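Local coordinates for signal recognition particle 54 kDa protein (Aeropyrum pernix, PDB 7EPK) that is the SRP54 subunit of the signal recognition particle, joining a helical bundle, a P-loop nucleotide-binding domain and a helical signal-peptide-binding domain, at residues G108-A113 against Y140-R145; D133-G138 against G187-G192; Y382-L385 against I390-K393; R394-I399 against D409-L414. All coordinates share one frame; numbering follows the deposited sequence.

Contact 1 of 4, residues G108-A113 against Y140-R145; sequences GKTTTA and YEQLKR. With GDP (guanosine-5'-diphosphate), chain B.
The helical turns 109-113 and 140-145 run nearly side by side, 27° between their N-to-C directions and 9.6 Å between axes, and draw closest where Thr110 faces Leu143. Between them lies a small apolar patch beside a polar one. The methyl CG2 of Thr110 rests against CD of the Gln142 carboxamide at 3.7 Å. It also touches CD1 of Leu143, the branch that meets CB of Ala113 at 4.0 Å. Strands 127-131 and 180-184 of the central sheet continue this packing, through Leu129 and Ile182 beneath Ala113 among others. A loop leading from a strand into a helix, with its amides on the phosphates, is the P-loop of this nucleotide-binding fold: Gly108 occupies the N-cap, and the amides that follow point their N-H groups at GDP. Gly108 N and Lys109 N converge on O2B, the latter at 2.9 Å, while Thr110 N reaches O3B at 3.0 Å in a nearly straight bond (168°). From the other helix, Gln142 sends an extended chain across, CG trans to the backbone N (chi1 -160°), and donates NE2 to O1A at 3.2 Å. One water is hydrogen-bonded to Thr110 OG1, to Gln142 OE1 at 2.8 Å and to O1A of GDP, linking the two side chains and the alpha phosphate. Thr110 OG1 is also hydrogen-bonded to Asp184, and its side chain lies about 3 Å from the bound magnesium ion.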
loop_
_atom_site.group_PDB
_atom_site.type_symbol
_atom_site.label_atom_id
_atom_site.label_comp_id
_atom_site.label_asym_id
_atom_site.label_seq_id
_atom_site.Cartn_x
_atom_site.Cartn_y
_atom_site.Cartn_z
ATOM N N GLY A 108 -10.638 -8.904 -22.182
ATOM C CA GLY A 108 -11.562 -9.088 -21.046
ATOM C C GLY A 108 -12.350 -7.832 -20.692
ATOM O O GLY A 108 -12.850 -7.769 -19.539
ATOM N N LYS A 109 -12.520 -6.909 -21.656
ATOM C CA LYS A 109 -13.072 -5.535 -21.460
ATOM C C LYS A 109 -14.498 -5.618 -20.908
ATOM O O LYS A 109 -14.735 -5.042 -19.845
ATOM C CB LYS A 109 -13.039 -4.732 -22.764
ATOM C CG LYS A 109 -13.283 -3.240 -22.572
ATOM C CD LYS A 109 -13.465 -2.448 -23.866
ATOM C CE LYS A 109 -12.273 -2.532 -24.795
ATOM N NZ LYS A 109 -12.467 -1.730 -26.021
ATOM N N THR A 110 -15.400 -6.322 -21.598
ATOM C CA THR A 110 -16.842 -6.457 -21.237
ATOM C C THR A 110 -16.979 -7.215 -19.895
ATOM O O THR A 110 -17.703 -6.769 -18.985
ATOM C CB THR A 110 -17.602 -7.155 -22.376
ATOM O OG1 THR A 110 -17.352 -6.490 -23.625
ATOM C CG2 THR A 110 -19.087 -7.254 -22.089
ATOM N N THR A 111 -16.277 -8.325 -19.751
ATOM C CA THR A 111 -16.122 -9.012 -18.442
ATOM C C THR A 111 -15.649 -7.996 -17.367
ATOM O O THR A 111 -16.263 -7.918 -16.265
ATOM C CB THR A 111 -15.220 -10.253 -18.593
ATOM O OG1 THR A 111 -15.291 -10.835 -19.910
ATOM C CG2 THR A 111 -15.574 -11.304 -17.560
ATOM N N THR A 112 -14.612 -7.206 -17.656
ATOM C CA THR A 112 -14.044 -6.219 -16.699
ATOM C C THR A 112 -15.101 -5.155 -16.389
ATOM O O THR A 112 -15.208 -4.762 -15.217
ATOM C CB THR A 112 -12.709 -5.632 -17.190
ATOM O OG1 THR A 112 -11.822 -6.723 -17.456
ATOM C CG2 THR A 112 -12.070 -4.684 -16.193
ATOM N N ALA A 113 -15.874 -4.731 -17.387
ATOM C CA ALA A 113 -17.013 -3.791 -17.218
ATOM C C ALA A 113 -17.977 -4.343 -16.156
ATOM O O ALA A 113 -18.245 -3.605 -15.173
ATOM C CB ALA A 113 -17.706 -3.527 -18.538
ATOM N N TYR A 140 -24.284 -6.254 -26.879
ATOM C CA TYR A 140 -25.482 -5.720 -26.177
ATOM C C TYR A 140 -25.906 -6.761 -25.130
ATOM O O TYR A 140 -26.068 -6.416 -23.951
ATOM C CB TYR A 140 -26.584 -5.345 -27.192
ATOM C CG TYR A 140 -27.874 -4.809 -26.610
ATOM C CD1 TYR A 140 -28.855 -5.662 -26.110
ATOM C CD2 TYR A 140 -28.122 -3.444 -26.544
ATOM C CE1 TYR A 140 -30.022 -5.180 -25.534
ATOM C CE2 TYR A 140 -29.292 -2.952 -25.984
ATOM C CZ TYR A 140 -30.239 -3.820 -25.471
ATOM O OH TYR A 140 -31.388 -3.318 -24.935
ATOM N N GLU A 141 -26.050 -8.018 -25.544
ATOM C CA GLU A 141 -26.700 -9.075 -24.724
ATOM C C GLU A 141 -25.736 -9.464 -23.600
ATOM O O GLU A 141 -26.208 -9.563 -22.442
ATOM C CB GLU A 141 -27.118 -10.269 -25.591
ATOM C CG GLU A 141 -28.160 -9.932 -26.648
ATOM C CD GLU A 141 -27.585 -9.401 -27.953
ATOM O OE1 GLU A 141 -27.300 -8.195 -28.039
ATOM O OE2 GLU A 141 -27.416 -10.201 -28.885
ATOM N N GLN A 142 -24.452 -9.643 -23.947
ATOM C CA GLN A 142 -23.330 -9.925 -23.012
ATOM C C GLN A 142 -23.366 -8.916 -21.855
ATOM O O GLN A 142 -23.524 -9.341 -20.671
ATOM C CB GLN A 142 -21.998 -9.862 -23.770
ATOM C CG GLN A 142 -20.844 -10.575 -23.072
ATOM C CD GLN A 142 -19.558 -10.501 -23.862
ATOM O OE1 GLN A 142 -19.528 -10.059 -25.010
ATOM N NE2 GLN A 142 -18.478 -10.954 -23.249
ATOM N N LEU A 143 -23.235 -7.629 -22.176
ATOM C CA LEU A 143 -23.224 -6.542 -21.163
ATOM C C LEU A 143 -24.548 -6.568 -20.376
ATOM O O LEU A 143 -24.497 -6.502 -19.119
ATOM C CB LEU A 143 -22.963 -5.205 -21.874
ATOM C CG LEU A 143 -22.508 -4.061 -20.976
ATOM C CD1 LEU A 143 -21.272 -4.447 -20.164
ATOM C CD2 LEU A 143 -22.245 -2.796 -21.784
ATOM N N LYS A 144 -25.678 -6.727 -21.082
ATOM C CA LYS A 144 -27.044 -6.868 -20.500
ATOM C C LYS A 144 -27.015 -7.863 -19.326
ATOM O O LYS A 144 -27.413 -7.468 -18.212
ATOM C CB LYS A 144 -28.049 -7.317 -21.567
ATOM C CG LYS A 144 -29.267 -6.412 -21.719
ATOM C CD LYS A 144 -30.208 -6.413 -20.535
ATOM C CE LYS A 144 -31.323 -5.395 -20.669
ATOM N NZ LYS A 144 -32.124 -5.306 -19.423
ATOM N N ARG A 145 -26.571 -9.103 -19.575
ATOM C CA ARG A 145 -26.462 -10.196 -18.569
ATOM C C ARG A 145 -25.719 -9.665 -17.339
ATOM O O ARG A 145 -26.344 -9.607 -16.250
ATOM C CB ARG A 145 -25.728 -11.414 -19.150
ATOM C CG ARG A 145 -26.627 -12.545 -19.638
ATOM C CD ARG A 145 -26.269 -13.008 -21.044
ATOM N NE ARG A 145 -24.830 -13.169 -21.240
ATOM C CZ ARG A 145 -24.212 -13.305 -22.417
ATOM N NH1 ARG A 145 -22.893 -13.453 -22.445
ATOM N NH2 ARG A 145 -24.906 -13.293 -23.548
HETATM P PB GDP B . -13.527 -8.223 -24.803
HETATM O O1B GDP B . -13.563 -8.556 -26.279
HETATM O O2B GDP B . -12.322 -7.363 -24.473
HETATM O O3B GDP B . -14.820 -7.665 -24.229
HETATM O O3A GDP B . -13.313 -9.582 -23.970
HETATM P PA GDP B . -14.490 -10.410 -23.210
HETATM O O1A GDP B . -15.489 -10.785 -24.296
HETATM O O2A GDP B . -14.888 -9.775 -21.899
HETATM O "O5'" GDP B . -13.801 -11.774 -22.731
HETATM C "C5'" GDP B . -12.914 -12.529 -23.577
HETATM C "C4'" GDP B . -12.511 -13.774 -22.806
HETATM O "O4'" GDP B . -11.709 -13.383 -21.684
HETATM C "C3'" GDP B . -13.732 -14.484 -22.228
HETATM O "O3'" GDP B . -13.625 -15.882 -22.482
HETATM C "C2'" GDP B . -13.722 -14.162 -20.741
HETATM O "O2'" GDP B . -14.344 -15.212 -19.986
HETATM C "C1'" GDP B . -12.218 -13.983 -20.470
HETATM N N9 GDP B . -11.753 -13.205 -19.259
HETATM C C8 GDP B . -11.934 -11.897 -18.988
HETATM N N7 GDP B . -11.343 -11.533 -17.816
HETATM C C5 GDP B . -10.743 -12.622 -17.335
HETATM C C6 GDP B . -9.941 -12.935 -16.149
HETATM O O6 GDP B . -9.702 -12.056 -15.303
HETATM N N1 GDP B . -9.506 -14.190 -15.987
HETATM C C2 GDP B . -9.775 -15.164 -16.880
HETATM N N2 GDP B . -9.288 -16.410 -16.653
HETATM N N3 GDP B . -10.509 -14.944 -18.002
HETATM C C4 GDP B . -11.010 -13.713 -18.272
HETATM O O HOH W 1 -17.212 -8.514 -25.082
#

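Contact 2 of 4, residues D133-G138 against G187-G192; sequences DTHRPG and GRHGHG
Two histidines from separate loops meet here as a T-shaped pair, His135 presenting its edge to the face of His189. The ring centroids are 4.3 Å apart and the planes stand at 62°. A second contact runs the opposite way, since CA of His189 sits over a face of the His135 ring as a CH-pi contact, 4.2 Å from the centroid. Gly190 N lies over that same face, 4.2 Å from His135 CG, so the ring is covered by the backbone that carries its partner. Arg188 O adds a further neighbour, 3.3 Å from His135 CD2 and approaching obliquely. The polar end of the ring has a fixed partner outside the loops: NE2 is hydrogen-bonded to OE2 of Glu200, on helix 194-208, against which His189 also packs. Behind His135 the first loop is braced by Asp133, whose OD1 accepts from His135 N at 3.2 Å on its anti side, 34° out of the carboxylate plane; this is an Asx turn. A weak bond from Arg136 N joins the same oxygen. Neither segment forms a regular helix or strand, and the contact lies at the surface. The loops follow strands 127-131 and 180-184; the first holds the DTxRP motif and the second the closing Gly-Arg of DTAGR, the two signature sequences of the SRP family of P-loop nucleotide-binding domains.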
loop_
_atom_site.group_PDB
_atom_site.type_symbol
_atom_site.label_atom_id
_atom_site.label_comp_id
_atom_site.label_asym_id
_atom_site.label_seq_id
_atom_site.Cartn_x
_atom_site.Cartn_y
_atom_site.Cartn_z
ATOM N N ASP A 133 -20.339 -1.017 -27.978
ATOM C CA ASP A 133 -19.754 -1.988 -28.940
ATOM C C ASP A 133 -20.820 -2.307 -29.987
ATOM O O ASP A 133 -21.934 -2.681 -29.599
ATOM C CB ASP A 133 -19.266 -3.263 -28.258
ATOM C CG ASP A 133 -18.521 -4.235 -29.164
ATOM O OD1 ASP A 133 -18.353 -3.912 -30.378
ATOM O OD2 ASP A 133 -18.093 -5.319 -28.636
ATOM N N THR A 134 -20.460 -2.136 -31.259
ATOM C CA THR A 134 -21.360 -2.135 -32.442
ATOM C C THR A 134 -20.983 -3.296 -33.377
ATOM O O THR A 134 -21.884 -3.755 -34.095
ATOM C CB THR A 134 -21.297 -0.727 -33.056
ATOM O OG1 THR A 134 -22.516 -0.080 -32.685
ATOM C CG2 THR A 134 -21.083 -0.681 -34.556
ATOM N N HIS A 135 -19.729 -3.772 -33.306
ATOM C CA HIS A 135 -19.022 -4.599 -34.317
ATOM C C HIS A 135 -19.021 -6.072 -33.912
ATOM O O HIS A 135 -19.152 -6.929 -34.797
ATOM C CB HIS A 135 -17.573 -4.126 -34.493
ATOM C CG HIS A 135 -17.432 -2.673 -34.764
ATOM N ND1 HIS A 135 -18.087 -2.050 -35.806
ATOM C CD2 HIS A 135 -16.707 -1.718 -34.141
ATOM C CE1 HIS A 135 -17.777 -0.765 -35.811
ATOM N NE2 HIS A 135 -16.931 -0.534 -34.793
ATOM N N ARG A 136 -18.774 -6.353 -32.638
ATOM C CA ARG A 136 -18.860 -7.723 -32.072
ATOM C C ARG A 136 -20.340 -8.051 -31.945
ATOM O O ARG A 136 -21.101 -7.261 -31.400
ATOM C CB ARG A 136 -18.155 -7.804 -30.713
ATOM C CG ARG A 136 -18.007 -9.213 -30.168
ATOM C CD ARG A 136 -17.495 -9.177 -28.755
ATOM N NE ARG A 136 -17.503 -10.470 -28.079
ATOM C CZ ARG A 136 -18.587 -11.106 -27.622
ATOM N NH1 ARG A 136 -19.801 -10.607 -27.805
ATOM N NH2 ARG A 136 -18.452 -12.251 -26.978
ATOM N N PRO A 137 -20.807 -9.205 -32.453
ATOM C CA PRO A 137 -22.202 -9.590 -32.264
ATOM C C PRO A 137 -22.410 -10.035 -30.813
ATOM O O PRO A 137 -21.498 -10.562 -30.224
ATOM C CB PRO A 137 -22.375 -10.726 -33.277
ATOM C CG PRO A 137 -20.991 -11.361 -33.357
ATOM C CD PRO A 137 -20.017 -10.214 -33.177
ATOM N N GLY A 138 -23.581 -9.758 -30.254
ATOM C CA GLY A 138 -23.984 -10.244 -28.918
ATOM C C GLY A 138 -23.326 -9.459 -27.803
ATOM O O GLY A 138 -23.427 -9.893 -26.634
ATOM N N GLY A 187 -13.348 -3.753 -29.274
ATOM C CA GLY A 187 -11.894 -4.011 -29.333
ATOM C C GLY A 187 -11.406 -4.393 -30.726
ATOM O O GLY A 187 -10.256 -4.897 -30.829
ATOM N N ARG A 188 -12.244 -4.185 -31.751
ATOM C CA ARG A 188 -11.951 -4.471 -33.182
ATOM C C ARG A 188 -12.972 -3.707 -34.025
ATOM O O ARG A 188 -14.148 -3.720 -33.637
ATOM C CB ARG A 188 -12.012 -5.974 -33.488
ATOM C CG ARG A 188 -11.147 -6.402 -34.666
ATOM C CD ARG A 188 -11.295 -7.868 -35.030
ATOM N NE ARG A 188 -11.055 -8.786 -33.915
ATOM C CZ ARG A 188 -11.224 -10.113 -33.960
ATOM N NH1 ARG A 188 -10.988 -10.854 -32.888
ATOM N NH2 ARG A 188 -11.636 -10.700 -35.073
ATOM N N HIS A 189 -12.526 -3.049 -35.101
ATOM C CA HIS A 189 -13.375 -2.287 -36.053
ATOM C C HIS A 189 -13.558 -3.094 -37.347
ATOM O O HIS A 189 -12.886 -2.763 -38.354
ATOM C CB HIS A 189 -12.774 -0.901 -36.303
ATOM C CG HIS A 189 -13.756 0.035 -36.920
ATOM N ND1 HIS A 189 -14.528 0.889 -36.162
ATOM C CD2 HIS A 189 -14.127 0.232 -38.203
ATOM C CE1 HIS A 189 -15.312 1.588 -36.955
ATOM N NE2 HIS A 189 -15.087 1.210 -38.207
ATOM N N GLY A 190 -14.439 -4.105 -37.314
ATOM C CA GLY A 190 -14.763 -4.994 -38.452
ATOM C C GLY A 190 -13.739 -6.107 -38.627
ATOM O O GLY A 190 -13.626 -6.967 -37.724
ATOM N N HIS A 191 -13.032 -6.102 -39.762
ATOM C CA HIS A 191 -11.953 -7.067 -40.130
ATOM C C HIS A 191 -10.782 -6.969 -39.139
ATOM O O HIS A 191 -10.403 -8.016 -38.568
ATOM C CB HIS A 191 -11.531 -6.888 -41.606
ATOM C CG HIS A 191 -11.135 -5.504 -42.030
ATOM N ND1 HIS A 191 -11.773 -4.355 -41.581
ATOM C CD2 HIS A 191 -10.199 -5.085 -42.911
ATOM C CE1 HIS A 191 -11.225 -3.295 -42.142
ATOM N NE2 HIS A 191 -10.258 -3.717 -42.965
ATOM N N GLY A 192 -10.257 -5.756 -38.929
ATOM C CA GLY A 192 -9.108 -5.471 -38.047
ATOM C C GLY A 192 -8.363 -4.214 -38.463
ATOM O O GLY A 192 -7.119 -4.198 -38.355
#

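Contact 3 of 4, residues Y382-L385 against I390-K393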
loop_
_atom_site.group_PDB
_atom_site.type_symbol
_atom_site.label_atom_id
_atom_site.label_comp_id
_atom_site.label_asym_id
_atom_site.label_seq_id
_atom_site.Cartn_x
_atom_site.Cartn_y
_atom_site.Cartn_z
ATOM N N TYR A 382 8.905 24.756 27.463
ATOM C CA TYR A 382 10.265 24.312 27.070
ATOM C C TYR A 382 11.235 24.551 28.229
ATOM O O TYR A 382 12.161 23.751 28.383
ATOM C CB TYR A 382 10.707 25.014 25.785
ATOM C CG TYR A 382 9.904 24.594 24.583
ATOM C CD1 TYR A 382 10.022 23.318 24.058
ATOM C CD2 TYR A 382 8.976 25.445 24.021
ATOM C CE1 TYR A 382 9.269 22.919 22.962
ATOM C CE2 TYR A 382 8.212 25.060 22.937
ATOM C CZ TYR A 382 8.362 23.798 22.392
ATOM O OH TYR A 382 7.600 23.432 21.315
ATOM N N GLU A 383 11.041 25.634 28.978
ATOM C CA GLU A 383 11.869 25.988 30.160
ATOM C C GLU A 383 11.615 24.964 31.267
ATOM O O GLU A 383 12.579 24.423 31.828
ATOM C CB GLU A 383 11.527 27.386 30.664
ATOM C CG GLU A 383 12.370 27.837 31.837
ATOM C CD GLU A 383 11.902 29.158 32.412
ATOM O OE1 GLU A 383 10.895 29.112 33.118
ATOM O OE2 GLU A 383 12.516 30.230 32.132
ATOM N N GLU A 384 10.351 24.671 31.541
ATOM C CA GLU A 384 9.964 23.559 32.445
ATOM C C GLU A 384 10.579 22.243 31.969
ATOM O O GLU A 384 11.183 21.589 32.799
ATOM C CB GLU A 384 8.451 23.463 32.550
ATOM C CG GLU A 384 7.877 24.703 33.188
ATOM C CD GLU A 384 6.423 24.566 33.525
ATOM O OE1 GLU A 384 5.888 25.545 34.049
ATOM O OE2 GLU A 384 5.850 23.486 33.243
ATOM N N LEU A 385 10.484 21.892 30.683
ATOM C CA LEU A 385 11.059 20.607 30.183
ATOM C C LEU A 385 12.520 20.524 30.634
ATOM O O LEU A 385 12.969 19.453 31.024
ATOM C CB LEU A 385 10.953 20.517 28.654
ATOM C CG LEU A 385 9.751 19.774 28.037
ATOM C CD1 LEU A 385 8.943 18.947 29.034
ATOM C CD2 LEU A 385 8.840 20.741 27.296
ATOM N N ILE A 390 11.902 23.938 38.696
ATOM C CA ILE A 390 11.250 25.277 38.614
ATOM C C ILE A 390 9.763 25.139 38.937
ATOM O O ILE A 390 9.200 26.136 39.390
ATOM C CB ILE A 390 11.510 25.901 37.218
ATOM C CG1 ILE A 390 12.746 26.810 37.235
ATOM C CG2 ILE A 390 10.297 26.621 36.633
ATOM C CD1 ILE A 390 12.799 27.793 38.397
ATOM N N ILE A 391 9.170 23.964 38.696
ATOM C CA ILE A 391 7.700 23.701 38.789
ATOM C C ILE A 391 7.266 23.833 40.248
ATOM O O ILE A 391 7.491 22.885 41.016
ATOM C CB ILE A 391 7.326 22.320 38.210
ATOM C CG1 ILE A 391 7.633 22.234 36.712
ATOM C CG2 ILE A 391 5.869 22.000 38.508
ATOM C CD1 ILE A 391 7.287 20.904 36.059
ATOM N N ASP A 392 6.673 24.985 40.583
ATOM C CA ASP A 392 6.062 25.337 41.893
ATOM C C ASP A 392 4.607 24.862 41.860
ATOM O O ASP A 392 4.306 23.966 41.037
ATOM C CB ASP A 392 6.176 26.847 42.160
ATOM C CG ASP A 392 5.357 27.706 41.205
ATOM O OD1 ASP A 392 4.295 27.220 40.724
ATOM O OD2 ASP A 392 5.790 28.849 40.929
ATOM N N LYS A 393 3.747 25.474 42.684
ATOM C CA LYS A 393 2.314 25.110 42.847
ATOM C C LYS A 393 1.497 25.702 41.697
ATOM O O LYS A 393 0.606 24.981 41.184
ATOM C CB LYS A 393 1.791 25.599 44.202
ATOM C CG LYS A 393 1.910 24.592 45.339
ATOM C CD LYS A 393 1.269 23.233 45.039
ATOM C CE LYS A 393 -0.165 23.318 44.553
ATOM N NZ LYS A 393 -0.889 22.035 44.723
#
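Glu384 swings CG trans to its own carbonyl carbon (chi1 -64°) and then runs straight out, chi2 -170°, while Ile391 places CG1 in the equivalent rotamer (chi1 -63°) with CD1 extended beyond it; the two chains meet at about a right angle. What touches is the carboxylate end of one and the ethyl branch of the other. OE2 of Glu384 lies 4.1 Å from Ile391 CD1, and CD of Glu384 is as far, 4.1 Å, from Ile391 CG1. A looser pair flanks them, with OE1 of Glu383 4.3 Å from Ile390 CG2. The backbones come nearest at Glu384 and Ile390, whose CA atoms are 6.5 Å apart. The side-chain approaches are van der Waals contacts. The charge of the buried Glu384 is met from the following helix instead: its OE1 forms salt bridges with both Arg395 and Arg398, which probably favours the ionised form and fixes the carboxylate beside the isoleucine. The second segment leads into that helix, for Asp392 takes the N-cap position and its OD1 accepts a hydrogen bond from Arg395 N. Ile391 is wedged among helices of the signal-peptide-binding domain: helix 382-386 meets it through Glu384, Met396 and Ile399 press on it from helix 393-402, and Leu414 reaches it from helix 409-423.

Contact 4 of 4, residues R394-I399 against D409-L414; sequences RRMRRI and DVRELL
Segments 394-399 and 409-414 are turns of two helices that cross steeply, at 111°, with axes 10.0 Å apart at their closest; Met396 and Val410 mark the crossing, CA to CA 6.3 Å. Met396 supplies most of the bridge, touching three residues of the other helix with successive atoms of one side chain. Its CG packs against both methyls of Val410, 3.5 Å from CG1 and 3.6 Å from CG2. Farther out, SD meets Arg411 CG at 3.6 Å, the two side chains at about a right angle, and sits over one face of the guanidinium, displaced toward its rim. A bend at the thioether (chi3 -76°) then turns the methyl CE onto Leu414 CD2, 3.4 Å away. One turn along from Met396, Ile399 completes the patch by setting CG2 against CG2 of Val410 at 4.1 Å. Met396, Ile399, Val410 and Leu414 are all buried, whereas Arg411 closes the exposed margin with its aliphatic stem. Ile391 extends the core from the loop ahead of helix 393-402, touching both Met396 and Ile399, while Met326 of helix 326-337 packs on Leu414. Two consecutive helices joined by a six-residue connection and packed across each other through a hydrophobic core are consistent with the helix-turn-helix element expected of the SRP54 signal-peptide-binding domain.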
loop_
_atom_site.group_PDB
_atom_site.type_symbol
_atom_site.label_atom_id
_atom_site.label_comp_id
_atom_site.label_asym_id
_atom_site.label_seq_id
_atom_site.Cartn_x
_atom_site.Cartn_y
_atom_site.Cartn_z
ATOM N N ARG A 394 1.794 26.958 41.340
ATOM C CA ARG A 394 1.145 27.732 40.244
ATOM C C ARG A 394 1.341 27.001 38.912
ATOM O O ARG A 394 0.345 26.847 38.169
ATOM C CB ARG A 394 1.736 29.144 40.144
ATOM C CG ARG A 394 1.212 29.939 38.958
ATOM C CD ARG A 394 1.892 31.280 38.807
ATOM N NE ARG A 394 1.341 32.015 37.676
ATOM C CZ ARG A 394 0.168 32.647 37.669
ATOM N NH1 ARG A 394 -0.611 32.647 38.740
ATOM N NH2 ARG A 394 -0.231 33.278 36.579
ATOM N N ARG A 395 2.585 26.606 38.611
ATOM C CA ARG A 395 2.949 25.853 37.380
ATOM C C ARG A 395 2.243 24.498 37.423
ATOM O O ARG A 395 1.513 24.183 36.468
ATOM C CB ARG A 395 4.469 25.718 37.268
ATOM C CG ARG A 395 5.158 27.048 37.000
ATOM C CD ARG A 395 6.670 26.977 37.086
ATOM N NE ARG A 395 7.248 28.255 36.686
ATOM C CZ ARG A 395 7.573 28.606 35.444
ATOM N NH1 ARG A 395 7.426 27.758 34.435
ATOM N NH2 ARG A 395 8.060 29.815 35.215
ATOM N N MET A 396 2.411 23.771 38.528
ATOM C CA MET A 396 1.831 22.421 38.750
ATOM C C MET A 396 0.353 22.467 38.366
ATOM O O MET A 396 -0.123 21.568 37.625
ATOM C CB MET A 396 1.982 22.016 40.220
ATOM C CG MET A 396 2.170 20.533 40.430
ATOM S SD MET A 396 3.023 20.148 41.992
ATOM C CE MET A 396 4.709 20.577 41.576
ATOM N N ARG A 397 -0.322 23.519 38.835
ATOM C CA ARG A 397 -1.749 23.817 38.554
ATOM C C ARG A 397 -1.928 24.033 37.043
ATOM O O ARG A 397 -2.715 23.282 36.453
ATOM C CB ARG A 397 -2.205 25.005 39.410
ATOM C CG ARG A 397 -3.646 25.441 39.179
ATOM C CD ARG A 397 -4.695 24.432 39.622
ATOM N NE ARG A 397 -6.015 24.740 39.073
ATOM C CZ ARG A 397 -7.141 24.088 39.356
ATOM N NH1 ARG A 397 -7.138 23.068 40.201
ATOM N NH2 ARG A 397 -8.275 24.468 38.789
ATOM N N ARG A 398 -1.217 24.988 36.430
ATOM C CA ARG A 398 -1.367 25.306 34.975
ATOM C C ARG A 398 -1.209 24.015 34.169
ATOM O O ARG A 398 -1.981 23.833 33.203
ATOM C CB ARG A 398 -0.359 26.345 34.465
ATOM C CG ARG A 398 -0.493 26.687 32.979
ATOM C CD ARG A 398 0.636 27.534 32.379
ATOM N NE ARG A 398 1.981 27.023 32.665
ATOM C CZ ARG A 398 2.558 25.982 32.066
ATOM N NH1 ARG A 398 1.925 25.315 31.117
ATOM N NH2 ARG A 398 3.768 25.598 32.427
ATOM N N ILE A 399 -0.261 23.162 34.569
ATOM C CA ILE A 399 0.104 21.904 33.853
ATOM C C ILE A 399 -1.111 20.966 33.888
ATOM O O ILE A 399 -1.531 20.493 32.809
ATOM C CB ILE A 399 1.398 21.304 34.449
ATOM C CG1 ILE A 399 2.607 22.196 34.151
ATOM C CG2 ILE A 399 1.634 19.880 33.971
ATOM C CD1 ILE A 399 3.848 21.834 34.924
ATOM N N ASP A 409 -1.183 14.444 40.193
ATOM C CA ASP A 409 -0.651 13.594 39.090
ATOM C C ASP A 409 0.709 14.140 38.649
ATOM O O ASP A 409 1.688 13.354 38.584
ATOM C CB ASP A 409 -1.611 13.505 37.903
ATOM C CG ASP A 409 -2.270 12.145 37.807
ATOM O OD1 ASP A 409 -1.526 11.135 37.788
ATOM O OD2 ASP A 409 -3.511 12.105 37.779
ATOM N N VAL A 410 0.758 15.444 38.376
ATOM C CA VAL A 410 2.009 16.170 38.017
ATOM C C VAL A 410 3.006 16.072 39.188
ATOM O O VAL A 410 4.214 16.185 38.923
ATOM C CB VAL A 410 1.727 17.611 37.529
ATOM C CG1 VAL A 410 0.568 18.290 38.240
ATOM C CG2 VAL A 410 2.969 18.484 37.581
ATOM N N ARG A 411 2.558 15.786 40.418
ATOM C CA ARG A 411 3.459 15.450 41.566
ATOM C C ARG A 411 4.015 14.025 41.426
ATOM O O ARG A 411 5.184 13.839 41.776
ATOM C CB ARG A 411 2.773 15.536 42.937
ATOM C CG ARG A 411 2.520 16.941 43.458
ATOM C CD ARG A 411 1.833 16.903 44.812
ATOM N NE ARG A 411 1.760 18.262 45.322
ATOM C CZ ARG A 411 2.736 18.883 45.975
ATOM N NH1 ARG A 411 3.862 18.239 46.259
ATOM N NH2 ARG A 411 2.578 20.143 46.352
ATOM N N GLU A 412 3.209 13.049 40.995
ATOM C CA GLU A 412 3.633 11.621 40.885
ATOM C C GLU A 412 4.821 11.528 39.913
ATOM O O GLU A 412 5.833 10.936 40.292
ATOM C CB GLU A 412 2.494 10.707 40.410
ATOM C CG GLU A 412 1.326 10.553 41.378
ATOM C CD GLU A 412 0.058 9.939 40.783
ATOM O OE1 GLU A 412 0.056 9.612 39.577
ATOM O OE2 GLU A 412 -0.941 9.795 41.522
ATOM N N LEU A 413 4.676 12.078 38.701
ATOM C CA LEU A 413 5.739 12.121 37.661
ATOM C C LEU A 413 6.967 12.768 38.293
ATOM O O LEU A 413 8.065 12.171 38.251
ATOM C CB LEU A 413 5.254 12.919 36.435
ATOM C CG LEU A 413 6.300 13.308 35.374
ATOM C CD1 LEU A 413 7.192 12.138 34.983
ATOM C CD2 LEU A 413 5.630 13.860 34.124
ATOM N N LEU A 414 6.765 13.957 38.860
ATOM C CA LEU A 414 7.853 14.774 39.435
ATOM C C LEU A 414 8.659 13.909 40.408
ATOM O O LEU A 414 9.901 13.813 40.224
ATOM C CB LEU A 414 7.247 16.031 40.057
ATOM C CG LEU A 414 7.391 17.282 39.188
ATOM C CD1 LEU A 414 6.929 17.049 37.758
ATOM C CD2 LEU A 414 6.648 18.457 39.795
#

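The four contacts form two clusters at opposite sides of the chain's centre. Contacts 1 and 2, with centres 13 Å apart, belong to the nucleotide-binding domain, and their segments alternate along the chain. Arg136 NH1 of contact 2 comes within 2.9 Å of Gln142 OE1, whose side chain reaches GDP in contact 1, and the Arg188 side chain stays about 7 Å from that ligand. Contacts 3 and 4 lie 9 Å apart by centres in the signal-peptide-binding domain, where Glu384 OE1 joins them through salt bridges of 2.7 Å to Arg395 NH1 and Arg398 NH2. Between contacts 1 and 3 the nearest atoms remain about 51 Å apart.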